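Luciferase (Lingulodinium polyedrum, PDB 1VPR) catalyses the oxidation of dinoflagellate luciferin by molecular oxygen with emission of blue light, this chain being the third of its three homologous luciferase domains. Local coordinates at residues 274-279 with 289-294. Sequence-based numbering, arbitrary orientation.
Sequences RIERRA and RQATEV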
ATOM      1  N   ARG A 274      -2.104  -1.166 -11.956  1.00 13.54           N
ATOM      2  CA  ARG A 274      -2.229  -2.605 -11.894  1.00 13.73           C
ATOM      3  C   ARG A 274      -0.988  -3.108 -11.206  1.00 12.17           C
ATOM      4  O   ARG A 274       0.085  -2.544 -11.370  1.00 13.67           O
ATOM      5  CB  ARG A 274      -2.441  -3.154 -13.298  1.00 11.96           C
ATOM      6  CG  ARG A 274      -3.851  -2.827 -13.813  1.00 15.90           C
ATOM      7  CD  ARG A 274      -4.046  -3.268 -15.270  1.00 16.43           C
ATOM      8  NE  ARG A 274      -3.097  -2.570 -16.122  1.00 18.08           N
ATOM      9  CZ  ARG A 274      -2.865  -2.885 -17.388  1.00 19.12           C
ATOM     10  NH1 ARG A 274      -3.535  -3.893 -17.943  1.00 19.69           N
ATOM     11  NH2 ARG A 274      -1.942  -2.221 -18.077  1.00 17.51           N
ATOM     12  N   ILE A 275      -1.117  -4.185 -10.441  1.00 13.53           N
ATOM     13  CA  ILE A 275       0.013  -4.599  -9.619  1.00 12.35           C
ATOM     14  C   ILE A 275       0.074  -6.067  -9.264  1.00 12.82           C
ATOM     15  O   ILE A 275      -0.947  -6.762  -9.289  1.00 15.50           O
ATOM     16  CB  ILE A 275      -0.052  -3.742  -8.312  1.00 13.84           C
ATOM     17  CG1 ILE A 275       1.080  -4.083  -7.335  1.00 12.48           C
ATOM     18  CG2 ILE A 275      -1.423  -3.973  -7.610  1.00 14.19           C
ATOM     19  CD1 ILE A 275       1.009  -3.192  -6.085  1.00 14.98           C
ATOM     20  N   GLU A 276       1.284  -6.551  -8.985  1.00 14.55           N
ATOM     21  CA  GLU A 276       1.455  -7.922  -8.519  1.00 12.73           C
ATOM     22  C   GLU A 276       2.508  -7.937  -7.426  1.00 13.16           C
ATOM     23  O   GLU A 276       3.373  -7.033  -7.361  1.00 12.63           O
ATOM     24  CB  GLU A 276       1.903  -8.888  -9.640  1.00 12.39           C
ATOM     25  CG  GLU A 276       3.287  -8.641 -10.247  1.00 14.26           C
ATOM     26  CD  GLU A 276       3.858  -9.917 -10.831  1.00 19.12           C
ATOM     27  OE1 GLU A 276       3.261 -10.424 -11.811  1.00 17.68           O
ATOM     28  OE2 GLU A 276       4.882 -10.436 -10.301  1.00 16.17           O
ATOM     29  N   ARG A 277       2.410  -8.933  -6.541  1.00 13.68           N
ATOM     30  CA  ARG A 277       3.427  -9.161  -5.513  1.00 13.11           C
ATOM     31  C   ARG A 277       3.673 -10.645  -5.597  1.00 11.87           C
ATOM     32  O   ARG A 277       2.718 -11.419  -5.574  1.00 14.52           O
ATOM     33  CB  ARG A 277       2.952  -8.833  -4.100  1.00 12.82           C
ATOM     34  CG  ARG A 277       2.984  -7.329  -3.751  1.00 14.70           C
ATOM     35  CD  ARG A 277       2.226  -7.042  -2.451  1.00 13.33           C
ATOM     36  NE  ARG A 277       2.445  -5.657  -2.031  1.00 15.03           N
ATOM     37  CZ  ARG A 277       1.788  -5.068  -1.036  1.00 14.26           C
ATOM     38  NH1 ARG A 277       0.876  -5.748  -0.357  1.00  9.78           N
ATOM     39  NH2 ARG A 277       2.032  -3.789  -0.736  1.00 13.16           N
ATOM     40  N   ARG A 278       4.940 -11.045  -5.694  1.00 12.78           N
ATOM     41  CA  ARG A 278       5.284 -12.460  -5.744  1.00 10.96           C
ATOM     42  C   ARG A 278       6.443 -12.735  -4.804  1.00 12.80           C
ATOM     43  O   ARG A 278       7.358 -11.906  -4.662  1.00 13.90           O
ATOM     44  CB  ARG A 278       5.649 -12.908  -7.176  1.00 11.36           C
ATOM     45  CG  ARG A 278       6.942 -12.368  -7.750  1.00 15.40           C
ATOM     46  CD  ARG A 278       7.274 -13.048  -9.092  1.00 17.78           C
ATOM     47  NE  ARG A 278       6.360 -12.629 -10.164  1.00 20.71           N
ATOM     48  CZ  ARG A 278       6.427 -13.069 -11.422  1.00 20.44           C
ATOM     49  NH1 ARG A 278       5.565 -12.621 -12.317  1.00 19.70           N
ATOM     50  NH2 ARG A 278       7.349 -13.964 -11.785  1.00 21.46           N
ATOM     51  N   ALA A 279       6.389 -13.890  -4.146  1.00 12.16           N
ATOM     52  CA  ALA A 279       7.441 -14.307  -3.222  1.00 13.66           C
ATOM     53  C   ALA A 279       8.211 -15.453  -3.870  1.00 15.41           C
ATOM     54  O   ALA A 279       7.606 -16.350  -4.444  1.00 16.33           O
ATOM     55  CB  ALA A 279       6.832 -14.784  -1.903  1.00 10.11           C
ATOM     56  N   ARG A 289       8.813  -9.468  -4.720  1.00 14.12           N
ATOM     57  CA  ARG A 289       8.931  -8.406  -5.688  1.00 15.24           C
ATOM     58  C   ARG A 289       7.554  -7.844  -5.962  1.00 15.09           C
ATOM     59  O   ARG A 289       6.625  -8.570  -6.295  1.00 16.51           O
ATOM     60  CB  ARG A 289       9.551  -8.876  -7.016  1.00 15.16           C
ATOM     61  CG  ARG A 289       9.710  -7.711  -8.014  1.00 15.12           C
ATOM     62  CD  ARG A 289      10.135  -8.187  -9.418  1.00 15.68           C
ATOM     63  NE  ARG A 289       9.097  -9.008 -10.059  1.00 17.24           N
ATOM     64  CZ  ARG A 289       9.322  -9.829 -11.089  1.00 19.45           C
ATOM     65  NH1 ARG A 289       8.330 -10.536 -11.611  1.00 18.00           N
ATOM     66  NH2 ARG A 289      10.546  -9.957 -11.592  1.00 18.66           N
ATOM     67  N   GLN A 290       7.434  -6.535  -5.796  1.00 15.62           N
ATOM     68  CA  GLN A 290       6.184  -5.826  -6.051  1.00 15.27           C
ATOM     69  C   GLN A 290       6.370  -5.062  -7.368  1.00 14.69           C
ATOM     70  O   GLN A 290       7.353  -4.344  -7.535  1.00 16.46           O
ATOM     71  CB  GLN A 290       5.947  -4.837  -4.910  1.00 17.17           C
ATOM     72  CG  GLN A 290       4.714  -3.962  -5.026  1.00 15.74           C
ATOM     73  CD  GLN A 290       4.551  -3.086  -3.809  1.00 18.24           C
ATOM     74  OE1 GLN A 290       4.441  -3.583  -2.681  1.00 14.52           O
ATOM     75  NE2 GLN A 290       4.541  -1.773  -4.026  1.00 17.29           N
ATOM     76  N   ALA A 291       5.434  -5.207  -8.303  1.00 15.06           N
ATOM     77  CA  ALA A 291       5.544  -4.524  -9.579  1.00 14.37           C
ATOM     78  C   ALA A 291       4.230  -3.799  -9.844  1.00 13.18           C
ATOM     79  O   ALA A 291       3.178  -4.439  -9.975  1.00 11.80           O
ATOM     80  CB  ALA A 291       5.835  -5.554 -10.709  1.00 13.33           C
ATOM     81  N   THR A 292       4.302  -2.474  -9.924  1.00 14.36           N
ATOM     82  CA  THR A 292       3.132  -1.630 -10.161  1.00 17.04           C
ATOM     83  C   THR A 292       3.250  -0.913 -11.502  1.00 19.60           C
ATOM     84  O   THR A 292       4.290  -0.333 -11.809  1.00 19.29           O
ATOM     85  CB  THR A 292       3.008  -0.566  -9.083  1.00 18.60           C
ATOM     86  OG1 THR A 292       3.080  -1.189  -7.796  1.00 18.42           O
ATOM     87  CG2 THR A 292       1.674   0.165  -9.203  1.00 16.78           C
ATOM     88  N   GLU A 293       2.173  -0.927 -12.281  1.00 20.10           N
ATOM     89  CA  GLU A 293       2.203  -0.304 -13.605  1.00 20.95           C
ATOM     90  C   GLU A 293       1.035   0.602 -13.937  1.00 19.08           C
ATOM     91  O   GLU A 293      -0.113   0.329 -13.587  1.00 17.96           O
ATOM     92  CB  GLU A 293       2.288  -1.389 -14.693  1.00 21.96           C
ATOM     93  CG  GLU A 293       2.577  -0.875 -16.120  1.00 22.43           C
ATOM     94  CD  GLU A 293       1.338  -0.448 -16.913  1.00 23.77           C
ATOM     95  OE1 GLU A 293       1.521   0.033 -18.061  1.00 24.62           O
ATOM     96  OE2 GLU A 293       0.194  -0.596 -16.409  1.00 22.85           O
ATOM     97  N   VAL A 294       1.359   1.693 -14.618  1.00 19.18           N
ATOM     98  CA  VAL A 294       0.371   2.639 -15.107  1.00 22.10           C
ATOM     99  C   VAL A 294       0.992   3.386 -16.298  1.00 22.60           C
ATOM    100  O   VAL A 294       2.178   3.774 -16.287  1.00 20.64           O
ATOM    101  CB  VAL A 294      -0.092   3.623 -14.007  1.00 21.91           C
ATOM    102  CG1 VAL A 294       0.977   4.661 -13.715  1.00 22.56           C
ATOM    103  CG2 VAL A 294      -1.424   4.257 -14.418  1.00 22.65           C
TER
HETATM  104  O   HOH W   1      -2.381   0.032 -15.277  1.00 14.70           O
HETATM  105  O   HOH W   2       6.478  -8.738  -8.997  1.00 19.19           O
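Arg277 and Gln290 face each other as a non-hydrogen-bonded pair of an antiparallel hairpin, their side chains alongside. The Arg277 chain extends from CG to NE, placing NE in a hydrogen bond 3.0 Å from Gln290 OE1, and NH2 bonds the same oxygen at 3.1 Å. That oxygen, also bonded by Tyr303 OH, lies in the guanidinium plane, yet both nitrogens reach it from above the same face of the amide, the planes being turned 40° apart. An alanine at Arg277 would probably strip Gln290 OE1 of both guanidinium donors and leave its amide freer to turn. Ile275 holds CG1 anti to the backbone N (chi1 179°), and CD1 packs 3.9 Å from Gln290 CG.

On the other face, Arg289 NH1 sits over the centre of the Arg278 guanidinium, 3.2 Å from its CZ. Glu276 probably offsets this like-charge contact: its OE2 takes Arg278 NE on the syn lone pair at 2.6 Å, and a water bridges it to Arg289 NE. Asp103 pairs with Arg289, and Arg259 with Glu276. A salt bridge joins Arg274 NH2 to Glu293 OE2; Arg274 also bonds Asp113 O, and Glu293 Gly296 N.

Strands 259-266 and 297-307 flank the hairpin within the calycin-type barrel; helix 107-111 meets Arg274 through Phe108.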